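Long-range contacts in trafficking protein particle complex subunit 3 (Naegleria fowleri, PDB 6AQ3), which probably works in vesicle tethering as a subunit of the TRAPP complex, and carries a covalently bound palmitate in its interior: residues I146-I151 / S177-R182; R140-N145 / C164-C169; R83-T88 / V158-E163. All coordinates share one frame; numbering follows the deposited sequence.

In the fold
Followed from the N terminus, the chain first reaches residues 83-88, at the start of helix 85-101. Contact 3 closes the longest loop, bringing 158-163 back to them after the rest of helix 85-101, two strands and two more helices. Residues 140-145 lead straight into helix 146-157, so contacts 2 and 1 start side by side: contact 2 closes on the far part of strand 160-168, contact 1 on strand 177-186. No loop nests inside another; all three pairs cross. Contacts 2 and 3 share strand 160-168 but lie about 21 Å apart between centres, whereas contact 1 touches both. Together they tie two helices and the loop at 140-145 to two neighbouring antiparallel strands.

Contact 1. Residues I146-I151 / S177-R182; sequences IICGVI and SEIRVR. With PLM (palmitic acid), chain N.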
loop_
_atom_site.group_PDB
_atom_site.type_symbol
_atom_site.label_atom_id
_atom_site.label_comp_id
_atom_site.label_asym_id
_atom_site.label_seq_id
_atom_site.Cartn_x
_atom_site.Cartn_y
_atom_site.Cartn_z
ATOM N N ILE C 146 5.443 8.889 -5.667
ATOM C CA ILE C 146 5.359 7.564 -6.272
ATOM C C ILE C 146 4.500 7.584 -7.538
ATOM O O ILE C 146 4.698 6.761 -8.439
ATOM C CB ILE C 146 4.832 6.557 -5.237
ATOM C CG1 ILE C 146 5.103 5.131 -5.698
ATOM C CG2 ILE C 146 3.331 6.744 -5.037
ATOM C CD1 ILE C 146 5.042 4.127 -4.567
ATOM N N ILE C 147 3.527 8.503 -7.623
ATOM C CA ILE C 147 2.676 8.592 -8.811
ATOM C C ILE C 147 3.494 8.957 -10.046
ATOM O O ILE C 147 3.265 8.426 -11.140
ATOM C CB ILE C 147 1.519 9.593 -8.583
ATOM C CG1 ILE C 147 0.624 9.131 -7.422
ATOM C CG2 ILE C 147 0.651 9.742 -9.856
ATOM C CD1 ILE C 147 -0.527 10.070 -7.129
ATOM N N CYS C 148 4.447 9.877 -9.903
ATOM C CA CYS C 148 5.239 10.276 -11.059
ATOM C C CYS C 148 6.034 9.104 -11.620
ATOM O O CYS C 148 6.123 8.931 -12.847
ATOM C CB CYS C 148 6.172 11.424 -10.684
ATOM S SG CYS C 148 5.284 12.919 -10.236
ATOM N N GLY C 149 6.600 8.279 -10.737
ATOM C CA GLY C 149 7.370 7.133 -11.195
ATOM C C GLY C 149 6.514 6.115 -11.912
ATOM O O GLY C 149 6.930 5.542 -12.928
ATOM N N VAL C 150 5.301 5.880 -11.402
ATOM C CA VAL C 150 4.387 4.951 -12.066
ATOM C C VAL C 150 4.123 5.395 -13.499
ATOM O O VAL C 150 4.110 4.578 -14.427
ATOM C CB VAL C 150 3.091 4.814 -11.245
ATOM C CG1 VAL C 150 2.082 3.899 -11.952
ATOM C CG2 VAL C 150 3.434 4.216 -9.888
ATOM N N ILE C 151 3.929 6.704 -13.693
ATOM C CA ILE C 151 3.674 7.270 -15.015
ATOM C C ILE C 151 4.879 7.069 -15.919
ATOM O O ILE C 151 4.747 6.617 -17.066
ATOM C CB ILE C 151 3.293 8.756 -14.879
ATOM C CG1 ILE C 151 1.884 8.868 -14.261
ATOM C CG2 ILE C 151 3.462 9.517 -16.216
ATOM C CD1 ILE C 151 1.447 10.276 -13.944
ATOM N N SER C 177 -3.560 19.716 -6.790
ATOM C CA SER C 177 -2.417 18.930 -7.231
ATOM C C SER C 177 -2.232 19.126 -8.719
ATOM O O SER C 177 -3.206 19.196 -9.473
ATOM C CB SER C 177 -2.586 17.438 -6.929
ATOM O OG SER C 177 -2.561 17.210 -5.538
ATOM N N GLU C 178 -0.974 19.228 -9.132
ATOM C CA GLU C 178 -0.628 19.326 -10.536
ATOM C C GLU C 178 0.612 18.492 -10.778
ATOM O O GLU C 178 1.621 18.668 -10.090
ATOM C CB GLU C 178 -0.377 20.777 -10.954
ATOM C CG GLU C 178 0.191 20.887 -12.392
ATOM C CD GLU C 178 0.391 22.321 -12.863
ATOM O OE1 GLU C 178 0.090 23.262 -12.092
ATOM O OE2 GLU C 178 0.857 22.503 -14.012
ATOM N N ILE C 179 0.534 17.601 -11.760
ATOM C CA ILE C 179 1.655 16.767 -12.177
ATOM C C ILE C 179 1.960 17.076 -13.644
ATOM O O ILE C 179 1.051 17.077 -14.480
ATOM C CB ILE C 179 1.330 15.277 -11.978
ATOM C CG1 ILE C 179 1.224 14.968 -10.485
ATOM C CG2 ILE C 179 2.401 14.422 -12.635
ATOM C CD1 ILE C 179 0.749 13.559 -10.162
ATOM N N ARG C 180 3.225 17.349 -13.945
ATOM C CA ARG C 180 3.677 17.709 -15.278
ATOM C C ARG C 180 4.236 16.473 -15.966
ATOM O O ARG C 180 5.011 15.726 -15.362
ATOM C CB ARG C 180 4.764 18.779 -15.215
ATOM C CG ARG C 180 5.108 19.435 -16.557
ATOM C CD ARG C 180 3.908 20.222 -17.031
ATOM N NE ARG C 180 4.208 21.099 -18.149
ATOM C CZ ARG C 180 3.291 21.793 -18.812
ATOM N NH1 ARG C 180 2.016 21.718 -18.460
ATOM N NH2 ARG C 180 3.653 22.571 -19.827
ATOM N N VAL C 181 3.854 16.265 -17.224
ATOM C CA VAL C 181 4.334 15.136 -18.018
ATOM C C VAL C 181 4.923 15.699 -19.302
ATOM O O VAL C 181 4.207 16.352 -20.070
ATOM C CB VAL C 181 3.214 14.129 -18.341
ATOM C CG1 VAL C 181 3.794 12.914 -19.018
ATOM C CG2 VAL C 181 2.443 13.724 -17.054
ATOM N N ARG C 182 6.211 15.424 -19.550
ATOM C CA ARG C 182 6.939 15.942 -20.709
ATOM C C ARG C 182 7.593 14.808 -21.491
ATOM O O ARG C 182 8.262 13.948 -20.909
ATOM C CB ARG C 182 7.987 16.967 -20.269
ATOM C CG ARG C 182 7.329 18.171 -19.604
ATOM C CD ARG C 182 8.284 19.248 -19.125
ATOM N NE ARG C 182 9.034 18.819 -17.945
ATOM C CZ ARG C 182 10.311 18.449 -17.950
ATOM N NH1 ARG C 182 11.012 18.464 -19.088
ATOM N NH2 ARG C 182 10.887 18.081 -16.803
HETATM C C1 PLM N . -0.887 4.379 -23.654
HETATM O O2 PLM N . -0.193 5.415 -23.869
HETATM C C2 PLM N . -1.641 4.127 -22.237
HETATM C C3 PLM N . -1.239 4.999 -21.028
HETATM C C4 PLM N . -0.564 4.223 -19.880
HETATM C C5 PLM N . -1.316 4.255 -18.523
HETATM C C6 PLM N . -0.384 4.149 -17.290
HETATM C C7 PLM N . -1.105 4.077 -15.921
HETATM C C8 PLM N . -0.601 5.110 -14.880
HETATM C C9 PLM N . -1.145 4.863 -13.452
HETATM C CA PLM N . -1.200 6.130 -12.543
HETATM C CB PLM N . -1.687 5.855 -11.098
HETATM C CC PLM N . -0.542 5.723 -10.061
HETATM C CD PLM N . -0.922 4.889 -8.819
HETATM C CE PLM N . -0.085 5.189 -7.548
HETATM C CF PLM N . -0.132 4.045 -6.507
HETATM C CG PLM N . 0.294 4.458 -5.087
#
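This is an apolar helix-on-sheet contact close to the centre of the chain, where the first turns of helix 146-157 lie on strand 177-186. The axes of the two short segments approach to 10.0 Å and are only 28° from parallel. Ile179 carries most of the strand's side, pointing toward the helix. Its CD1 comes to 3.8 Å from Ile147 CG2, the two side chains crossing at about a right angle. Its other branch, CG2, stands 4.0 Å from Cys148 SG, with Ile151 CD1 beside it at a looser 4.5 Å. Two residues on along the strand, the branch methyls Ile151 CG2 and Val181 CG2 sit 4.4 Å apart. This helix belongs to the TRAPP component fold, in which an apolar channel takes up the acyl chain, and here it is sandwiched between sheet and palmitate. Val150 CG1, anti to its backbone N, lies 3.7 Å from palmitate C9, and Ile146 CG2 reaches the terminal methyl CG of the lipid at 3.8 Å. Ile147 serves both sides: while CG2 faces the strand, CG1 meets the lipid, 4.0 Å from its CE. Phe97 and Leu101 of helix 85-101 also cover Ile147.

Contact 2. Residues R140-N145 / C164-C169; sequences RLYYSN and CEYKKC
Tyr166 points from strand 160-168 into the loop at 140-145, and most of its side chain meets that loop. CB sits over the middle of the Tyr142 ring, 3.4 Å from its centroid and 14° off the normal, a CH-pi contact with that face. CG still lies near the same ring, 3.8 Å from Tyr142 CD1, but from there the Tyr166 ring slides away: the two planes are nearly parallel, 17° apart, yet barely overlap. Further out, CD2 passes Asn145 OD1, which lies at the ring edge, and CE2 meets the backbone carbonyl Ser144 O, also at the edge. The hydroxyl at the tip ends 3.5 Å from Ser144 CB.

Tyr142 is gripped at its hydroxyl. Its CG lies anti to the carbonyl carbon, which lays the ring across Tyr166 CB and carries the hydroxyl past the strand backbone. There Arg140 NH2 donates to Tyr142 OH over 2.9 Å, nearly straight at 161° and in the guanidinium plane, with NE adding a weak second bond to the same oxygen. Cys169 CB closes on the edge of the Tyr142 ring.

A water bridges the Asn145 side chain and the strand backbone: it donates to Asn145 OD1 at 2.8 Å and accepts from Tyr166 N at 2.8 Å. The other end of that amide, Asn145 ND2, is bound to Asn53 O, which fixes which way round the amide sits. The loop itself begins with a Schellman motif at Arg140 and ends in a type I beta turn, Tyr142 to Asn145, that delivers the chain to helix 146-157; facing it, the strand leaves its regular course at a classic beta bulge, where Lys167 and Lys168 both pair with Glu178.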
loop_
_atom_site.group_PDB
_atom_site.type_symbol
_atom_site.label_atom_id
_atom_site.label_comp_id
_atom_site.label_asym_id
_atom_site.label_seq_id
_atom_site.Cartn_x
_atom_site.Cartn_y
_atom_site.Cartn_z
ATOM N N ARG C 140 9.561 21.111 0.761
ATOM C CA ARG C 140 8.797 20.665 -0.409
ATOM C C ARG C 140 8.928 19.154 -0.638
ATOM O O ARG C 140 9.240 18.685 -1.737
ATOM C CB ARG C 140 9.187 21.459 -1.665
ATOM C CG ARG C 140 8.580 22.862 -1.622
ATOM C CD ARG C 140 8.678 23.655 -2.905
ATOM N NE ARG C 140 7.669 23.174 -3.847
ATOM C CZ ARG C 140 6.407 23.599 -3.874
ATOM N NH1 ARG C 140 5.986 24.509 -2.997
ATOM N NH2 ARG C 140 5.557 23.104 -4.759
ATOM N N LEU C 141 8.619 18.381 0.397
ATOM C CA LEU C 141 8.335 16.971 0.172
ATOM C C LEU C 141 7.158 16.837 -0.782
ATOM O O LEU C 141 6.149 17.541 -0.654
ATOM C CB LEU C 141 7.981 16.291 1.497
ATOM C CG LEU C 141 7.357 14.902 1.442
ATOM C CD1 LEU C 141 8.429 13.881 1.108
ATOM C CD2 LEU C 141 6.656 14.588 2.779
ATOM N N TYR C 142 7.283 15.938 -1.747
ATOM C CA TYR C 142 6.141 15.585 -2.587
ATOM C C TYR C 142 5.649 14.222 -2.114
ATOM O O TYR C 142 6.046 13.166 -2.631
ATOM C CB TYR C 142 6.506 15.613 -4.064
ATOM C CG TYR C 142 6.583 17.018 -4.609
ATOM C CD1 TYR C 142 5.473 17.868 -4.547
ATOM C CD2 TYR C 142 7.753 17.494 -5.221
ATOM C CE1 TYR C 142 5.526 19.169 -5.062
ATOM C CE2 TYR C 142 7.823 18.802 -5.741
ATOM C CZ TYR C 142 6.701 19.628 -5.653
ATOM O OH TYR C 142 6.736 20.907 -6.149
ATOM N N TYR C 143 4.737 14.277 -1.142
ATOM C CA TYR C 143 4.257 13.096 -0.433
ATOM C C TYR C 143 3.854 11.965 -1.375
ATOM O O TYR C 143 4.127 10.794 -1.091
ATOM C CB TYR C 143 3.074 13.497 0.445
ATOM C CG TYR C 143 2.600 12.396 1.363
ATOM C CD1 TYR C 143 3.193 12.188 2.606
ATOM C CD2 TYR C 143 1.581 11.548 0.969
ATOM C CE1 TYR C 143 2.749 11.164 3.457
ATOM C CE2 TYR C 143 1.150 10.545 1.782
ATOM C CZ TYR C 143 1.733 10.351 3.022
ATOM O OH TYR C 143 1.279 9.325 3.799
ATOM N N SER C 144 3.207 12.291 -2.499
ATOM C CA SER C 144 2.695 11.309 -3.451
ATOM C C SER C 144 3.594 11.104 -4.666
ATOM O O SER C 144 3.101 10.672 -5.714
ATOM C CB SER C 144 1.314 11.717 -3.941
ATOM O OG SER C 144 0.401 11.733 -2.883
ATOM N N ASN C 145 4.906 11.332 -4.533
ATOM C CA ASN C 145 5.782 11.314 -5.700
ATOM C C ASN C 145 5.818 9.955 -6.383
ATOM O O ASN C 145 6.147 9.882 -7.579
ATOM C CB ASN C 145 7.199 11.721 -5.317
ATOM C CG ASN C 145 7.852 12.592 -6.383
ATOM O OD1 ASN C 145 7.159 13.304 -7.106
ATOM N ND2 ASN C 145 9.186 12.565 -6.459
ATOM N N CYS C 164 8.426 13.293 -15.568
ATOM C CA CYS C 164 7.150 13.507 -14.892
ATOM C C CYS C 164 7.418 13.945 -13.458
ATOM O O CYS C 164 8.005 13.183 -12.678
ATOM C CB CYS C 164 6.310 12.229 -14.925
ATOM S SG CYS C 164 4.725 12.410 -14.122
ATOM N N GLU C 165 6.999 15.169 -13.111
ATOM C CA GLU C 165 7.285 15.732 -11.797
ATOM C C GLU C 165 6.079 16.473 -11.237
ATOM O O GLU C 165 5.230 16.983 -11.976
ATOM C CB GLU C 165 8.485 16.688 -11.821
ATOM C CG GLU C 165 8.319 17.873 -12.775
ATOM C CD GLU C 165 8.801 17.573 -14.198
ATOM O OE1 GLU C 165 9.498 16.549 -14.387
ATOM O OE2 GLU C 165 8.495 18.364 -15.129
ATOM N N TYR C 166 6.017 16.508 -9.906
ATOM C CA TYR C 166 5.007 17.283 -9.205
ATOM C C TYR C 166 5.341 18.770 -9.295
ATOM O O TYR C 166 6.504 19.173 -9.205
ATOM C CB TYR C 166 4.932 16.855 -7.731
ATOM C CG TYR C 166 3.680 16.087 -7.364
ATOM C CD1 TYR C 166 2.473 16.754 -7.113
ATOM C CD2 TYR C 166 3.703 14.690 -7.258
ATOM C CE1 TYR C 166 1.310 16.055 -6.783
ATOM C CE2 TYR C 166 2.548 13.965 -6.929
ATOM C CZ TYR C 166 1.365 14.655 -6.693
ATOM O OH TYR C 166 0.248 13.937 -6.363
ATOM N N LYS C 167 4.319 19.585 -9.488
ATOM C CA LYS C 167 4.480 21.028 -9.458
ATOM C C LYS C 167 3.682 21.702 -8.353
ATOM O O LYS C 167 4.137 22.709 -7.809
ATOM C CB LYS C 167 4.092 21.633 -10.819
ATOM C CG LYS C 167 4.850 21.021 -11.998
ATOM C CD LYS C 167 6.008 21.899 -12.467
ATOM C CE LYS C 167 7.363 21.364 -11.999
ATOM N NZ LYS C 167 8.504 22.166 -12.542
ATOM N N LYS C 168 2.505 21.184 -8.011
ATOM C CA LYS C 168 1.671 21.761 -6.970
ATOM C C LYS C 168 1.031 20.631 -6.179
ATOM O O LYS C 168 0.643 19.616 -6.761
ATOM C CB LYS C 168 0.609 22.693 -7.575
ATOM C CG LYS C 168 1.196 23.987 -8.115
ATOM C CD LYS C 168 0.238 24.779 -8.989
ATOM C CE LYS C 168 -0.922 25.341 -8.184
ATOM N NZ LYS C 168 -1.722 26.330 -8.967
ATOM N N CYS C 169 0.946 20.797 -4.848
ATOM C CA CYS C 169 0.322 19.816 -3.942
ATOM C C CYS C 169 -0.340 20.547 -2.774
ATOM O O CYS C 169 0.302 21.413 -2.156
ATOM C CB CYS C 169 1.345 18.800 -3.412
ATOM S SG CYS C 169 0.661 17.356 -2.489
HETATM O O HOH W 1 8.292 15.372 -8.698
#

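Contact 3. Residues R83-T88 / V158-E163; sequences REFKDT and VLMRVE. With EDO (1,2-ethanediol), chain O.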
loop_
_atom_site.group_PDB
_atom_site.type_symbol
_atom_site.label_atom_id
_atom_site.label_comp_id
_atom_site.label_asym_id
_atom_site.label_seq_id
_atom_site.Cartn_x
_atom_site.Cartn_y
_atom_site.Cartn_z
ATOM N N ARG C 83 -0.162 5.281 -29.418
ATOM C CA ARG C 83 0.776 5.618 -30.478
ATOM C C ARG C 83 1.367 7.005 -30.271
ATOM O O ARG C 83 2.558 7.219 -30.527
ATOM C CB ARG C 83 0.072 5.573 -31.840
ATOM C CG ARG C 83 1.020 5.656 -33.021
ATOM C CD ARG C 83 0.291 5.842 -34.340
ATOM N NE ARG C 83 -0.044 7.248 -34.570
ATOM C CZ ARG C 83 -1.228 7.793 -34.308
ATOM N NH1 ARG C 83 -1.427 9.078 -34.561
ATOM N NH2 ARG C 83 -2.204 7.062 -33.776
ATOM N N GLU C 84 0.563 7.953 -29.802
ATOM C CA GLU C 84 1.029 9.317 -29.640
ATOM C C GLU C 84 1.009 9.719 -28.171
ATOM O O GLU C 84 0.098 9.355 -27.420
ATOM C CB GLU C 84 0.180 10.290 -30.467
ATOM C CG GLU C 84 0.477 10.234 -31.962
ATOM C CD GLU C 84 1.676 11.093 -32.334
ATOM O OE1 GLU C 84 1.677 12.293 -31.986
ATOM O OE2 GLU C 84 2.634 10.563 -32.942
ATOM N N PHE C 85 1.999 10.542 -27.809
ATOM C CA PHE C 85 2.145 11.049 -26.448
ATOM C C PHE C 85 0.912 11.829 -26.019
ATOM O O PHE C 85 0.506 11.767 -24.853
ATOM C CB PHE C 85 3.392 11.929 -26.355
ATOM C CG PHE C 85 3.557 12.635 -25.014
ATOM C CD1 PHE C 85 4.009 11.954 -23.889
ATOM C CD2 PHE C 85 3.251 13.984 -24.895
ATOM C CE1 PHE C 85 4.163 12.608 -22.673
ATOM C CE2 PHE C 85 3.402 14.641 -23.692
ATOM C CZ PHE C 85 3.859 13.951 -22.575
ATOM N N LYS C 86 0.349 12.622 -26.930
ATOM C CA LYS C 86 -0.863 13.376 -26.625
ATOM C C LYS C 86 -1.992 12.464 -26.155
ATOM O O LYS C 86 -2.821 12.885 -25.348
ATOM C CB LYS C 86 -1.305 14.176 -27.858
ATOM N N ASP C 87 -2.028 11.210 -26.628
ATOM C CA ASP C 87 -3.086 10.282 -26.235
ATOM C C ASP C 87 -2.960 9.833 -24.783
ATOM O O ASP C 87 -3.959 9.417 -24.186
ATOM C CB ASP C 87 -3.056 9.026 -27.108
ATOM C CG ASP C 87 -3.244 9.322 -28.576
ATOM O OD1 ASP C 87 -4.053 10.221 -28.895
ATOM O OD2 ASP C 87 -2.582 8.646 -29.404
ATOM N N THR C 88 -1.761 9.899 -24.204
ATOM C CA THR C 88 -1.588 9.395 -22.853
ATOM C C THR C 88 -2.332 10.240 -21.838
ATOM O O THR C 88 -2.688 9.725 -20.774
ATOM C CB THR C 88 -0.105 9.337 -22.488
ATOM O OG1 THR C 88 0.400 10.673 -22.374
ATOM C CG2 THR C 88 0.681 8.581 -23.571
ATOM N N VAL C 158 5.396 1.555 -23.294
ATOM C CA VAL C 158 4.830 1.858 -24.607
ATOM C C VAL C 158 5.777 2.806 -25.336
ATOM O O VAL C 158 5.342 3.697 -26.079
ATOM C CB VAL C 158 3.399 2.418 -24.506
ATOM C CG1 VAL C 158 2.427 1.302 -24.134
ATOM C CG2 VAL C 158 3.322 3.507 -23.464
ATOM N N LEU C 159 7.077 2.656 -25.053
ATOM C CA LEU C 159 8.167 3.199 -25.873
ATOM C C LEU C 159 8.190 4.722 -25.886
ATOM O O LEU C 159 8.492 5.348 -26.902
ATOM C CB LEU C 159 8.128 2.645 -27.302
ATOM C CG LEU C 159 8.152 1.122 -27.406
ATOM C CD1 LEU C 159 8.449 0.710 -28.830
ATOM C CD2 LEU C 159 9.155 0.500 -26.444
ATOM N N MET C 160 7.881 5.323 -24.748
ATOM C CA MET C 160 7.997 6.761 -24.574
ATOM C C MET C 160 8.880 7.027 -23.369
ATOM O O MET C 160 8.610 6.518 -22.277
ATOM C CB MET C 160 6.636 7.418 -24.382
ATOM C CG MET C 160 5.682 7.174 -25.496
ATOM S SD MET C 160 4.174 8.048 -25.104
ATOM C CE MET C 160 3.008 7.248 -26.210
ATOM N N ARG C 161 9.959 7.764 -23.578
ATOM C CA ARG C 161 10.769 8.244 -22.473
ATOM C C ARG C 161 10.227 9.601 -22.062
ATOM O O ARG C 161 10.254 10.551 -22.854
ATOM C CB ARG C 161 12.248 8.345 -22.844
ATOM C CG ARG C 161 13.159 8.714 -21.649
ATOM C CD ARG C 161 14.596 8.307 -21.908
ATOM N NE ARG C 161 15.161 9.096 -23.008
ATOM C CZ ARG C 161 15.621 10.341 -22.909
ATOM N NH1 ARG C 161 15.584 10.980 -21.745
ATOM N NH2 ARG C 161 16.106 10.957 -23.987
ATOM N N VAL C 162 9.713 9.691 -20.838
ATOM C CA VAL C 162 9.104 10.926 -20.370
ATOM C C VAL C 162 9.773 11.352 -19.072
ATOM O O VAL C 162 10.397 10.554 -18.371
ATOM C CB VAL C 162 7.576 10.789 -20.161
ATOM C CG1 VAL C 162 6.887 10.288 -21.434
ATOM C CG2 VAL C 162 7.275 9.873 -18.950
ATOM N N GLU C 163 9.640 12.640 -18.771
ATOM C CA GLU C 163 9.944 13.191 -17.460
ATOM C C GLU C 163 8.623 13.634 -16.833
ATOM O O GLU C 163 7.776 14.244 -17.500
ATOM C CB GLU C 163 10.929 14.357 -17.572
ATOM C CG GLU C 163 12.378 13.906 -17.762
ATOM C CD GLU C 163 13.334 15.058 -18.050
ATOM O OE1 GLU C 163 14.418 14.811 -18.607
ATOM O OE2 GLU C 163 12.984 16.218 -17.776
HETATM C C1 EDO O . 2.132 14.538 -29.562
HETATM O O1 EDO O . 1.606 13.262 -29.169
HETATM C C2 EDO O . 3.642 14.599 -29.349
HETATM O O2 EDO O . 4.282 13.561 -30.099
#
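Met160 leaves strand 160-168 with CG beside its backbone N (chi1 -58°) and is fully extended from there, so its thioether goes straight out to the start of helix 85-101. Phe85 has CG anti to the backbone N (chi1 174°), which brings its ring to the start of the strand, against Met160 and Val162. The first two meet as a Met-aromatic pair: SD lies at the edge of the ring, near its plane, 4.1 Å from Phe85 CD1. Beyond it, Met160 CE packs against the backbone of 83-85, 3.7 Å from Glu84 C, and meets Thr88 CG2 tip to tip at 3.8 Å. Val162 takes the next part of the ring, its CG1 3.8 Å from Phe85 CE1. Val181 and the Tyr117 ring also pack on Phe85.

The turn that presents these groups is stitched from within. Asp87 OD2 accepts from Glu84 N over 3.2 Å, the donor coming from above the carboxylate plane. Phe85 O takes two donors, Thr88 N and Thr88 OG1, the hydroxyl at 2.7 Å and in the carbonyl plane; the same OG1 is also bonded to Tyr117 OH, while the threonine's methyl branch stays with the methionine. Phe85 N is hydrogen-bonded to Tyr186 OH. An ethanediol, probably from the crystallisation liquor, sits against the turn: its O1 accepts from Lys86 N at 2.6 Å, along a nearly straight N-H, and donates to Glu84 OE1.

Thr88 and Val158 both touch the bound palmitate, so the contact lies beside the lipid. The side-chain groups that meet across it are sulfur, methyl and ring, and the polar bonds stay within the turn or go to Tyr117, Tyr186 and the ethanediol, consistent with helix and strand being held together here mainly by dispersion and shape.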